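Local coordinates for dual function macrocyclase-peptidase POPB (Galerina marginata, PDB 5N4B), which cleaves peptide bonds after prolyl residues and macrocyclises the trimmed precursor peptide in the biosynthesis of the amanitin toxins, at residues A[150-154]-A[155-159]; A[173-176]-A[177-181]; A[239-242]-A[243-246]; A[253-256]-A[257-260]. The protein carries 1 engineered substitution. One frame throughout, in Å; residues are numbered along the deposited sequence.

Interaction 1 (A[150-154]-A[155-159]); sequences KFSPD and GKFFA
A chi1 of -75° sets CG of F151 beside its backbone N and brings the ring close to F158, which carries its own CG anti to the backbone N (chi1 177°); the two rings meet as neighbours on one side of the sheet. CD1 of F158 lies over the centre of the F151 ring, 3.4 Å from CE1 of F151, and the planes stand at 48°, an oblique aromatic pair. Both belong to the hairpin of strands 144-151 and 157-164, where F151 and F158 form a non-hydrogen-bonded pair and K150 and A159 the adjoining hydrogen-bonded one. K150 N donates to A159 O and A159 N returns the bond to K150 O; nearer the turn, S152 N reaches F157 O over 2.9 Å.

A type I turn from S152 to G155 reverses the chain, closed by G155 N on S152 O, and G155, the last residue of the turn, has the positive phi that favours glycine. Side chains brace it from within: S152 OG gives its proton to D154 OD1 at 2.8 Å and accepts from F157 N at 3.0 Å. K156 N also donates to D154 OD1, at 3.0 Å, the serine and the amide arriving from opposite faces of the carboxylate. Beyond the hairpin, the ring of Y97 also meets F151, and F132 meets F158 edge-to-face, while the bound peptide hydrogen-bonds to the backbone of F151. The hairpin thus combines a buried aromatic pair with a carboxylate oxygen gripped by two donors, which fixes the D154 side chain and would be expected to favour its ionised form.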
loop_
_atom_site.group_PDB
_atom_site.type_symbol
_atom_site.label_atom_id
_atom_site.label_comp_id
_atom_site.label_asym_id
_atom_site.label_seq_id
_atom_site.Cartn_x
_atom_site.Cartn_y
_atom_site.Cartn_z
ATOM N N LYS A 150 -0.993 -7.916 16.583
ATOM C CA LYS A 150 -2.179 -8.779 16.668
ATOM C C LYS A 150 -2.348 -9.257 18.100
ATOM O O LYS A 150 -1.466 -9.943 18.639
ATOM C CB LYS A 150 -2.042 -9.986 15.712
ATOM C CG LYS A 150 -3.364 -10.695 15.418
ATOM C CD LYS A 150 -4.184 -9.826 14.431
ATOM C CE LYS A 150 -5.286 -10.487 13.747
ATOM N NZ LYS A 150 -4.810 -11.550 12.783
ATOM N N PHE A 151 -3.500 -8.952 18.698
ATOM C CA PHE A 151 -3.875 -9.508 19.993
ATOM C C PHE A 151 -4.357 -10.943 19.824
ATOM O O PHE A 151 -5.004 -11.304 18.838
ATOM C CB PHE A 151 -5.019 -8.710 20.596
ATOM C CG PHE A 151 -4.624 -7.372 21.158
ATOM C CD1 PHE A 151 -4.020 -7.234 22.391
ATOM C CD2 PHE A 151 -4.921 -6.238 20.432
ATOM C CE1 PHE A 151 -3.713 -5.982 22.908
ATOM C CE2 PHE A 151 -4.624 -4.977 20.995
ATOM C CZ PHE A 151 -4.006 -4.885 22.216
ATOM N N SER A 152 -4.114 -11.746 20.857
ATOM C CA SER A 152 -4.652 -13.092 20.891
ATOM C C SER A 152 -6.175 -13.057 21.052
ATOM O O SER A 152 -6.741 -12.097 21.594
ATOM C CB SER A 152 -4.030 -13.908 22.006
ATOM O OG SER A 152 -4.248 -13.315 23.270
ATOM N N PRO A 153 -6.850 -14.116 20.592
ATOM C CA PRO A 153 -8.306 -14.156 20.674
ATOM C C PRO A 153 -8.819 -14.027 22.087
ATOM O O PRO A 153 -9.864 -13.428 22.320
ATOM C CB PRO A 153 -8.635 -15.520 20.043
ATOM C CG PRO A 153 -7.529 -15.853 19.210
ATOM C CD PRO A 153 -6.307 -15.203 19.765
ATOM N N ASP A 154 -8.093 -14.555 23.081
ATOM C CA ASP A 154 -8.517 -14.466 24.476
ATOM C C ASP A 154 -8.171 -13.141 25.121
ATOM O O ASP A 154 -8.508 -12.952 26.300
ATOM C CB ASP A 154 -7.988 -15.658 25.270
ATOM C CG ASP A 154 -6.495 -15.680 25.475
ATOM O OD1 ASP A 154 -5.824 -14.738 25.069
ATOM O OD2 ASP A 154 -5.995 -16.664 26.118
ATOM N N GLY A 155 -7.495 -12.250 24.411
ATOM C CA GLY A 155 -7.195 -10.948 24.940
ATOM C C GLY A 155 -6.064 -10.915 25.926
ATOM O O GLY A 155 -5.853 -9.855 26.535
ATOM N N LYS A 156 -5.363 -12.028 26.150
ATOM C CA LYS A 156 -4.307 -12.086 27.156
ATOM C C LYS A 156 -2.955 -11.656 26.646
ATOM O O LYS A 156 -2.125 -11.240 27.454
ATOM C CB LYS A 156 -4.205 -13.507 27.739
ATOM C CG LYS A 156 -5.489 -13.869 28.504
ATOM C CD LYS A 156 -5.468 -15.286 29.146
ATOM C CE LYS A 156 -4.523 -15.367 30.357
ATOM N NZ LYS A 156 -4.580 -16.718 31.046
ATOM N N PHE A 157 -2.695 -11.738 25.330
ATOM C CA PHE A 157 -1.380 -11.494 24.794
ATOM C C PHE A 157 -1.467 -10.580 23.590
ATOM O O PHE A 157 -2.493 -10.503 22.911
ATOM C CB PHE A 157 -0.631 -12.786 24.420
ATOM C CG PHE A 157 -0.256 -13.600 25.611
ATOM C CD1 PHE A 157 0.732 -13.172 26.443
ATOM C CD2 PHE A 157 -0.967 -14.720 25.942
ATOM C CE1 PHE A 157 1.081 -13.905 27.572
ATOM C CE2 PHE A 157 -0.613 -15.449 27.068
ATOM C CZ PHE A 157 0.378 -15.034 27.861
ATOM N N PHE A 158 -0.367 -9.878 23.358
ATOM C CA PHE A 158 -0.217 -8.939 22.260
ATOM C C PHE A 158 1.072 -9.276 21.547
ATOM O O PHE A 158 2.151 -9.171 22.134
ATOM C CB PHE A 158 -0.175 -7.520 22.820
ATOM C CG PHE A 158 0.054 -6.413 21.798
ATOM C CD1 PHE A 158 -0.938 -6.082 20.877
ATOM C CD2 PHE A 158 1.224 -5.675 21.781
ATOM C CE1 PHE A 158 -0.768 -5.029 20.023
ATOM C CE2 PHE A 158 1.385 -4.629 20.905
ATOM C CZ PHE A 158 0.434 -4.328 20.017
ATOM N N ALA A 159 0.977 -9.687 20.302
ATOM C CA ALA A 159 2.144 -9.981 19.473
ATOM C C ALA A 159 2.429 -8.776 18.589
ATOM O O ALA A 159 1.498 -8.165 18.067
ATOM C CB ALA A 159 1.896 -11.210 18.618
#

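Interaction 2 (A[173-176]-A[177-181])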
loop_
_atom_site.group_PDB
_atom_site.type_symbol
_atom_site.label_atom_id
_atom_site.label_comp_id
_atom_site.label_asym_id
_atom_site.label_seq_id
_atom_site.Cartn_x
_atom_site.Cartn_y
_atom_site.Cartn_z
ATOM N N TYR A 173 7.682 -10.030 18.908
ATOM C CA TYR A 173 7.722 -10.117 20.355
ATOM C C TYR A 173 6.304 -10.310 20.874
ATOM O O TYR A 173 5.322 -10.096 20.150
ATOM C CB TYR A 173 8.357 -8.845 20.990
ATOM C CG TYR A 173 9.772 -8.644 20.543
ATOM C CD1 TYR A 173 10.804 -9.322 21.160
ATOM C CD2 TYR A 173 10.069 -7.827 19.475
ATOM C CE1 TYR A 173 12.085 -9.144 20.738
ATOM C CE2 TYR A 173 11.369 -7.656 19.039
ATOM C CZ TYR A 173 12.374 -8.324 19.693
ATOM O OH TYR A 173 13.682 -8.183 19.234
ATOM N N VAL A 174 6.200 -10.774 22.127
ATOM C CA VAL A 174 4.925 -11.038 22.754
ATOM C C VAL A 174 4.950 -10.476 24.163
ATOM O O VAL A 174 5.915 -10.688 24.922
ATOM C CB VAL A 174 4.592 -12.538 22.808
ATOM C CG1 VAL A 174 3.172 -12.787 23.404
ATOM C CG2 VAL A 174 4.760 -13.185 21.439
ATOM N N ARG A 175 3.872 -9.812 24.522
ATOM C CA ARG A 175 3.715 -9.315 25.883
ATOM C C ARG A 175 2.291 -9.504 26.374
ATOM O O ARG A 175 1.335 -9.552 25.609
ATOM C CB ARG A 175 4.119 -7.828 26.053
ATOM C CG ARG A 175 3.146 -6.882 25.348
ATOM C CD ARG A 175 3.694 -5.479 25.176
ATOM N NE ARG A 175 4.134 -4.911 26.429
ATOM C CZ ARG A 175 5.403 -4.732 26.788
ATOM N NH1 ARG A 175 6.429 -5.008 26.005
ATOM N NH2 ARG A 175 5.647 -4.267 27.994
ATOM N N SER A 176 2.154 -9.637 27.695
ATOM C CA SER A 176 0.846 -9.673 28.311
ATOM C C SER A 176 0.110 -8.364 28.072
ATOM O O SER A 176 0.702 -7.279 28.136
ATOM C CB SER A 176 1.017 -9.855 29.827
ATOM O OG SER A 176 -0.262 -9.693 30.445
ATOM N N THR A 177 -1.199 -8.446 27.838
ATOM C CA THR A 177 -2.018 -7.259 27.720
ATOM C C THR A 177 -2.113 -6.454 29.010
ATOM O O THR A 177 -2.601 -5.317 28.979
ATOM C CB THR A 177 -3.410 -7.600 27.165
ATOM O OG1 THR A 177 -4.119 -8.553 27.994
ATOM C CG2 THR A 177 -3.235 -8.176 25.791
ATOM N N SER A 178 -1.712 -7.045 30.126
ATOM C CA SER A 178 -1.659 -6.371 31.415
ATOM C C SER A 178 -0.325 -5.693 31.667
ATOM O O SER A 178 -0.125 -5.154 32.748
ATOM C CB SER A 178 -1.891 -7.393 32.530
ATOM O OG SER A 178 -0.803 -8.292 32.609
ATOM N N SER A 179 0.606 -5.719 30.700
ATOM C CA SER A 179 1.948 -5.155 30.865
ATOM C C SER A 179 2.159 -4.070 29.818
ATOM O O SER A 179 2.626 -4.362 28.704
ATOM C CB SER A 179 3.009 -6.244 30.754
ATOM O OG SER A 179 4.314 -5.730 30.930
ATOM N N PRO A 180 1.838 -2.823 30.129
ATOM C CA PRO A 180 1.997 -1.759 29.135
ATOM C C PRO A 180 3.462 -1.493 28.793
ATOM O O PRO A 180 4.394 -1.828 29.540
ATOM C CB PRO A 180 1.345 -0.535 29.784
ATOM C CG PRO A 180 1.008 -0.892 31.126
ATOM C CD PRO A 180 1.206 -2.354 31.371
ATOM N N LEU A 181 3.669 -0.949 27.595
ATOM C CA LEU A 181 4.958 -0.414 27.176
ATOM C C LEU A 181 4.726 1.072 26.968
ATOM O O LEU A 181 4.075 1.481 26.007
ATOM C CB LEU A 181 5.469 -1.040 25.876
ATOM C CG LEU A 181 6.862 -0.536 25.496
ATOM C CD1 LEU A 181 7.879 -1.152 26.435
ATOM C CD2 LEU A 181 7.175 -0.896 24.032
#
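R175 reaches forward from the end of strand 170-176 to hold the chain that leaves it. Its guanidinium approaches S179 O side-on with two nitrogens: NE of R175 donates to S179 O at 2.8 Å, nearly along the C=O axis, and NH2 of R175 to the same oxygen at 3.1 Å. The carbonyl oxygen lies only 5° out of the guanidinium plane, so both bonds use the edge of the group. NH2 of R175 adds a weak bond to P180 O. Chi1 of 69° and a bend at chi3 (-54°) fold the arginine toward this loop, and the L181 side chain crosses it at about a right angle, setting its CB over the centre of one guanidinium face, 3.8 Å from CZ of R175. The remaining nitrogen, NH1, forms a salt bridge with D191 and a hydrogen bond with Y160, so the group bonds to loop carbonyls at NE and NH2 and pairs with D191 through NH1.

S176, the last residue of the strand, opens a type I turn that S179 closes, with S179 N bonded to S176 O at 3.0 Å. In one of its two conformers T177 bonds through OG1 to G155 O of the preceding hairpin.

L181 packs on F133 of strand 129-133, and its backbone bonds to F132, tying the loop to the adjacent four-stranded sheet. Strand 170-176 is the third of the antiparallel sheet 144-151/157-164/170-176/198-201, a blade of the N-terminal beta-propeller of prolyl oligopeptidases, and the loop leads through helix 183-188 to its outer strand 198-201.

Interaction 3 (A[239-242]-A[243-246]); sequences YHKV and GTTQ
T244 swings its OG1 back over the turn onto K241 O, a hydrogen bond of 2.7 Å with the hydroxyl tilted just 15° from the carbonyl plane. A chi1 of 65° places that OG1 between the backbone N and the carbonyl carbon and leaves CG2 of T244 beside the aliphatic part of K241, whose extended side chain it crosses at about a right angle. The backbone bond of the type II turn, T244 N to K241 O at 3.3 Å, is weak, so the hydroxyl reinforces it on the same acceptor. A water accepts from K241 N and donates to T244 OG1, completing a small cycle.

H240 holds CG anti to its N (chi1 177°), which carries the imidazole past the threonine in the opposite direction. Its CE1 comes within 3.0 Å of T244 O, which lies in the ring plane at the edge. D249 and D196 engage ND1 and NE2 of this ring respectively, and D196 also accepts from G243 N.

G243 takes backbone angles that call for glycine. With both ring nitrogens bonded to carboxylates, the imidazole is held against rotation, and the flanking acids would be expected to favour its protonated form.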
loop_
_atom_site.group_PDB
_atom_site.type_symbol
_atom_site.label_atom_id
_atom_site.label_comp_id
_atom_site.label_asym_id
_atom_site.label_seq_id
_atom_site.Cartn_x
_atom_site.Cartn_y
_atom_site.Cartn_z
ATOM N N TYR A 239 4.719 -21.968 13.166
ATOM C CA TYR A 239 3.882 -21.768 14.339
ATOM C C TYR A 239 4.752 -21.568 15.564
ATOM O O TYR A 239 5.656 -22.372 15.823
ATOM C CB TYR A 239 2.941 -22.962 14.534
ATOM C CG TYR A 239 2.124 -22.907 15.763
ATOM C CD1 TYR A 239 0.969 -22.131 15.881
ATOM C CD2 TYR A 239 2.535 -23.675 16.848
ATOM C CE1 TYR A 239 0.253 -22.158 17.116
ATOM C CE2 TYR A 239 1.863 -23.673 18.017
ATOM C CZ TYR A 239 0.751 -22.953 18.146
ATOM O OH TYR A 239 0.163 -23.058 19.409
ATOM N N HIS A 240 4.504 -20.480 16.290
ATOM C CA HIS A 240 5.188 -20.148 17.528
ATOM C C HIS A 240 4.247 -20.305 18.711
ATOM O O HIS A 240 3.175 -19.687 18.736
ATOM C CB HIS A 240 5.679 -18.702 17.491
ATOM C CG HIS A 240 6.330 -18.303 18.761
ATOM N ND1 HIS A 240 7.510 -18.871 19.172
ATOM C CD2 HIS A 240 5.917 -17.527 19.781
ATOM C CE1 HIS A 240 7.843 -18.399 20.363
ATOM N NE2 HIS A 240 6.894 -17.572 20.757
ATOM N N LYS A 241 4.643 -21.130 19.697
ATOM C CA LYS A 241 3.906 -21.281 20.937
ATOM C C LYS A 241 4.345 -20.202 21.925
ATOM O O LYS A 241 5.549 -20.003 22.156
ATOM C CB LYS A 241 4.172 -22.680 21.486
ATOM C CG LYS A 241 3.520 -22.915 22.827
ATOM C CD LYS A 241 3.780 -24.343 23.298
ATOM C CE LYS A 241 3.079 -24.566 24.618
ATOM N NZ LYS A 241 3.616 -25.798 25.288
ATOM N N VAL A 242 3.379 -19.485 22.495
ATOM C CA VAL A 242 3.713 -18.447 23.472
ATOM C C VAL A 242 4.464 -19.045 24.634
ATOM O O VAL A 242 4.096 -20.102 25.158
ATOM C CB VAL A 242 2.445 -17.743 23.956
ATOM C CG1 VAL A 242 2.758 -16.752 25.049
ATOM C CG2 VAL A 242 1.784 -17.015 22.821
ATOM N N GLY A 243 5.515 -18.335 25.066
ATOM C CA GLY A 243 6.314 -18.769 26.204
ATOM C C GLY A 243 7.429 -19.715 25.863
ATOM O O GLY A 243 7.917 -20.427 26.758
ATOM N N THR A 244 7.825 -19.769 24.595
ATOM C CA THR A 244 8.920 -20.611 24.133
ATOM C C THR A 244 9.854 -19.750 23.300
ATOM O O THR A 244 9.496 -18.654 22.867
ATOM C CB THR A 244 8.465 -21.809 23.262
ATOM O OG1 THR A 244 7.883 -21.326 22.021
ATOM C CG2 THR A 244 7.487 -22.679 23.960
ATOM N N THR A 245 11.059 -20.277 23.079
ATOM C CA THR A 245 11.989 -19.687 22.132
ATOM C C THR A 245 11.696 -20.221 20.722
ATOM O O THR A 245 11.043 -21.252 20.525
ATOM C CB THR A 245 13.452 -20.050 22.471
ATOM O OG1 THR A 245 13.686 -21.419 22.161
ATOM C CG2 THR A 245 13.808 -19.849 23.903
ATOM N N GLN A 246 12.220 -19.517 19.727
ATOM C CA GLN A 246 11.937 -19.851 18.336
ATOM C C GLN A 246 12.478 -21.216 17.935
ATOM O O GLN A 246 11.981 -21.791 16.961
ATOM C CB GLN A 246 12.459 -18.731 17.423
ATOM C CG GLN A 246 12.029 -18.847 15.962
ATOM C CD GLN A 246 12.404 -17.646 15.150
ATOM O OE1 GLN A 246 13.377 -16.924 15.452
ATOM N NE2 GLN A 246 11.623 -17.387 14.119
HETATM O O HOH W 1 7.293 -22.430 19.634
#

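Interaction 4 (A[253-256]-A[257-260]); sequences YQDN and EHPE
The imidazole of H258 receives D255 at its edge: OD2 of D255 lies in the ring plane, and ND1 of H258 donates to it over 2.8 Å in a nearly straight bond (171°). CG of E257 sits above one ring face, offset toward the rim, and W261 stacks with the same ring. Relative to the carboxylate, ND1 of H258 lies above the plane, and the two flat groups are almost perpendicular (89°).

The other carboxylate oxygen serves the backbone: E257 N donates to OD1 of D255 at 2.9 Å, on the anti side but tilted out of the carboxylate plane. CG of D255 lies anti to its N (chi1 -175°), which directs the carboxylate across the turn to both partners. The H258 ring stays beside its own backbone N, on the aspartate side of the turn. Together these bonds span a type I turn from D255 to H258, closed by H258 N on D255 O at 3.1 Å. The pair is a His-carboxylate hydrogen bond that spans a surface turn, away from the charge relay residues.

P259 follows at the exit of the turn, its backbone bonded to N234, with CD packing 3.7 Å from N256 O. The loop joins strand 250-254, an outer strand of its four-stranded antiparallel sheet, to strand 262-267, which begins the next sheet; Y253 at its entrance meets W289 and Y263 edge-to-face, bridging the two.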
loop_
_atom_site.group_PDB
_atom_site.type_symbol
_atom_site.label_atom_id
_atom_site.label_comp_id
_atom_site.label_asym_id
_atom_site.label_seq_id
_atom_site.Cartn_x
_atom_site.Cartn_y
_atom_site.Cartn_z
ATOM N N TYR A 253 4.400 -25.427 6.933
ATOM C CA TYR A 253 4.540 -25.711 5.515
ATOM C C TYR A 253 5.785 -25.033 4.949
ATOM O O TYR A 253 6.098 -23.899 5.292
ATOM C CB TYR A 253 3.326 -25.283 4.661
ATOM C CG TYR A 253 3.407 -25.931 3.290
ATOM C CD1 TYR A 253 3.229 -27.299 3.165
ATOM C CD2 TYR A 253 3.663 -25.207 2.161
ATOM C CE1 TYR A 253 3.363 -27.929 1.932
ATOM C CE2 TYR A 253 3.760 -25.790 0.894
ATOM C CZ TYR A 253 3.616 -27.168 0.799
ATOM O OH TYR A 253 3.737 -27.834 -0.402
ATOM N N GLN A 254 6.454 -25.719 4.024
ATOM C CA GLN A 254 7.428 -25.108 3.125
ATOM C C GLN A 254 7.514 -25.968 1.874
ATOM O O GLN A 254 7.030 -27.108 1.867
ATOM C CB GLN A 254 8.799 -24.950 3.787
ATOM C CG GLN A 254 9.565 -26.213 4.004
ATOM C CD GLN A 254 10.951 -25.895 4.559
ATOM O OE1 GLN A 254 11.726 -25.131 3.964
ATOM N NE2 GLN A 254 11.241 -26.444 5.684
ATOM N N ASP A 255 8.106 -25.412 0.821
ATOM C CA ASP A 255 8.190 -26.132 -0.456
ATOM C C ASP A 255 9.537 -25.839 -1.094
ATOM O O ASP A 255 9.702 -24.853 -1.810
ATOM C CB ASP A 255 7.032 -25.791 -1.383
ATOM C CG ASP A 255 7.035 -26.607 -2.626
ATOM O OD1 ASP A 255 8.044 -27.305 -2.855
ATOM O OD2 ASP A 255 6.044 -26.499 -3.399
ATOM N N ASN A 256 10.487 -26.760 -0.848
ATOM C CA ASN A 256 11.837 -26.624 -1.375
ATOM C C ASN A 256 11.879 -26.689 -2.897
ATOM O O ASN A 256 12.825 -26.176 -3.495
ATOM C CB ASN A 256 12.707 -27.760 -0.816
ATOM C CG ASN A 256 12.691 -27.837 0.719
ATOM O OD1 ASN A 256 12.679 -26.823 1.431
ATOM N ND2 ASN A 256 12.700 -29.064 1.232
ATOM N N GLU A 257 10.866 -27.276 -3.544
ATOM C CA GLU A 257 10.817 -27.359 -4.997
ATOM C C GLU A 257 10.442 -26.034 -5.632
ATOM O O GLU A 257 10.689 -25.822 -6.813
ATOM C CB GLU A 257 9.810 -28.429 -5.442
ATOM C CG GLU A 257 9.819 -28.727 -6.909
ATOM C CD GLU A 257 8.666 -29.641 -7.335
ATOM O OE1 GLU A 257 8.147 -30.389 -6.471
ATOM O OE2 GLU A 257 8.290 -29.608 -8.533
ATOM N N HIS A 258 9.799 -25.134 -4.880
ATOM C CA HIS A 258 9.338 -23.855 -5.407
ATOM C C HIS A 258 9.802 -22.755 -4.456
ATOM O O HIS A 258 8.998 -22.185 -3.719
ATOM C CB HIS A 258 7.820 -23.854 -5.540
ATOM C CG HIS A 258 7.307 -24.876 -6.482
ATOM N ND1 HIS A 258 6.657 -26.018 -6.074
ATOM C CD2 HIS A 258 7.363 -24.928 -7.830
ATOM C CE1 HIS A 258 6.299 -26.719 -7.138
ATOM N NE2 HIS A 258 6.725 -26.089 -8.213
ATOM N N PRO A 259 11.090 -22.426 -4.458
ATOM C CA PRO A 259 11.625 -21.534 -3.429
ATOM C C PRO A 259 11.111 -20.126 -3.489
ATOM O O PRO A 259 11.302 -19.407 -2.496
ATOM C CB PRO A 259 13.140 -21.596 -3.650
ATOM C CG PRO A 259 13.312 -22.201 -4.985
ATOM C CD PRO A 259 12.134 -23.023 -5.296
ATOM N N GLU A 260 10.479 -19.704 -4.579
ATOM C CA GLU A 260 9.965 -18.363 -4.713
ATOM C C GLU A 260 8.536 -18.211 -4.198
ATOM O O GLU A 260 8.093 -17.074 -4.016
ATOM C CB GLU A 260 10.064 -17.881 -6.168
ATOM C CG GLU A 260 8.999 -18.361 -7.143
ATOM C CD GLU A 260 9.112 -19.821 -7.660
ATOM O OE1 GLU A 260 9.888 -20.700 -7.132
ATOM O OE2 GLU A 260 8.356 -20.064 -8.648
#

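All four contacts are tight turns in the beta-propeller domain, but they differ in burial. Interaction 1 is buried and linked to the bound peptide; interaction 2 is partly buried, while interactions 3 and 4 lie at the surface. Interactions 1 and 2 share a sheet: strands 157-164 and 170-176 are neighbours, joined by the backbone bond from F158 N to R175 O. Interactions 3 and 4 stand on adjacent strands 236-241 and 250-254 of another sheet, without touching, and F157 packs on V242 between the two sheets. Aromatic contact marks interaction 1, arginine-carbonyl bonding interaction 2, hydroxyl and water interaction 3, and histidine-carboxylate interaction 4.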